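Local coordinates for cephalosporin hydroxylase CMCI (Streptomyces clavuligerus, PDB 2BM8) that takes part in cephamycin biosynthesis as a cephalosporin hydroxylase, probably acting at the 7-alpha position, and probably binds S-adenosylmethionine in a methyltransferase-type fold, at the interface of chains A and B. Residues are numbered along the deposited sequence; one frame, centred on the assembly and turned at random. Chains: chain A/B, Cephalosporin hydroxylase CMCI.

The interface of chains A and B. Residues chain A 37-39; chain B 205, 208.
A:Asp39 and B:Arg208 form the charged core of this patch, a salt bridge between the two copies. The guanidinium grips side-on, with NE and NH2 both directed to one carboxylate oxygen. B:Arg208 NE donates to A:Asp39 OD1 at 2.9 Å, from well above the carboxylate plane. NH2 of B:Arg208 reaches A:Asp39 OD1 at 3.1 Å, from the syn side and nearer that plane. Both come from one face, and the two flat groups are turned 58° apart. This is therefore a forked grip on a single oxygen, not a parallel pairing of two oxygens with two nitrogens. The arginine chain is bent at chi2 (97°) and chi3 (53°), which folds NE back over the aspartate. Its aliphatic root packs against the chain A backbone, with B:Arg208 CB 3.9 Å from A:Asp39 N. A:Leu38 CB lies more loosely against B:Arg208 CA and CB, and A:Leu38 O lies 3.8 Å from B:Gly205 CA, at the end of helix 197-205.

The rest of the contact is looser and runs through water. Water 2 joins A:Asp39 OD2 to B:Arg208 NH2, at the guanidinium edge, and so ties in the second carboxylate oxygen. Water 1 links A:Leu38 N to the carbonyl O of B:Arg208. A:Pro37 adds a light contact, A:Pro37 CB lying 3.9 Å from B:Arg208 NH2. With an alanine at B:Arg208, the A:Asp39 carboxylate would probably lose its charge partner across the interface, and water 2 its partner on chain B. The patch joins the start of 3-10 helix 38-43 to the partner just past helix 197-205. Its two-fold twin repeats the bridge, and the pair probably helps hold chains A and B together in the six-copy assembly, if that assembly is the biological one.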
loop_
_atom_site.group_PDB
_atom_site.type_symbol
_atom_site.label_atom_id
_atom_site.label_comp_id
_atom_site.label_asym_id
_atom_site.label_seq_id
_atom_site.Cartn_x
_atom_site.Cartn_y
_atom_site.Cartn_z
ATOM N N PRO A 37 23.882 -21.239 -0.831
ATOM C CA PRO A 37 24.115 -22.239 -1.890
ATOM C C PRO A 37 23.077 -22.177 -3.007
ATOM O O PRO A 37 21.880 -22.058 -2.744
ATOM C CB PRO A 37 23.993 -23.564 -1.151
ATOM C CG PRO A 37 23.107 -23.276 -0.014
ATOM C CD PRO A 37 23.396 -21.862 0.411
ATOM N N LEU A 38 23.543 -22.275 -4.242
ATOM C CA LEU A 38 22.693 -22.053 -5.401
ATOM C C LEU A 38 21.616 -23.113 -5.646
ATOM O O LEU A 38 20.622 -22.822 -6.309
ATOM C CB LEU A 38 23.556 -21.878 -6.650
ATOM C CG LEU A 38 23.987 -20.442 -7.002
ATOM C CD1 LEU A 38 23.915 -19.445 -5.830
ATOM C CD2 LEU A 38 25.382 -20.445 -7.653
ATOM N N ASP A 39 21.796 -24.324 -5.132
ATOM C CA ASP A 39 20.750 -25.364 -5.271
ATOM C C ASP A 39 19.504 -25.080 -4.400
ATOM O O ASP A 39 18.445 -25.677 -4.595
ATOM C CB ASP A 39 21.305 -26.784 -5.026
ATOM C CG ASP A 39 21.894 -26.968 -3.634
ATOM O OD1 ASP A 39 22.861 -26.266 -3.297
ATOM O OD2 ASP A 39 21.474 -27.812 -2.809
ATOM N N GLY B 205 21.455 -23.720 -10.183
ATOM C CA GLY B 205 21.797 -24.808 -9.283
ATOM C C GLY B 205 22.970 -25.671 -9.736
ATOM O O GLY B 205 23.630 -26.304 -8.909
ATOM N N ARG B 208 26.509 -24.765 -8.174
ATOM C CA ARG B 208 26.555 -24.713 -6.708
ATOM C C ARG B 208 27.884 -25.147 -6.035
ATOM O O ARG B 208 28.093 -24.901 -4.854
ATOM C CB ARG B 208 25.396 -25.524 -6.120
ATOM C CG ARG B 208 25.459 -27.046 -6.385
ATOM C CD ARG B 208 26.057 -27.863 -5.244
ATOM N NE ARG B 208 25.393 -27.592 -3.968
ATOM C CZ ARG B 208 26.012 -27.493 -2.782
ATOM N NH1 ARG B 208 27.334 -27.662 -2.667
ATOM N NH2 ARG B 208 25.291 -27.240 -1.687
HETATM O O HOH W 1 26.399 -22.681 -4.114
HETATM O O HOH W 2 22.697 -27.347 -0.378
#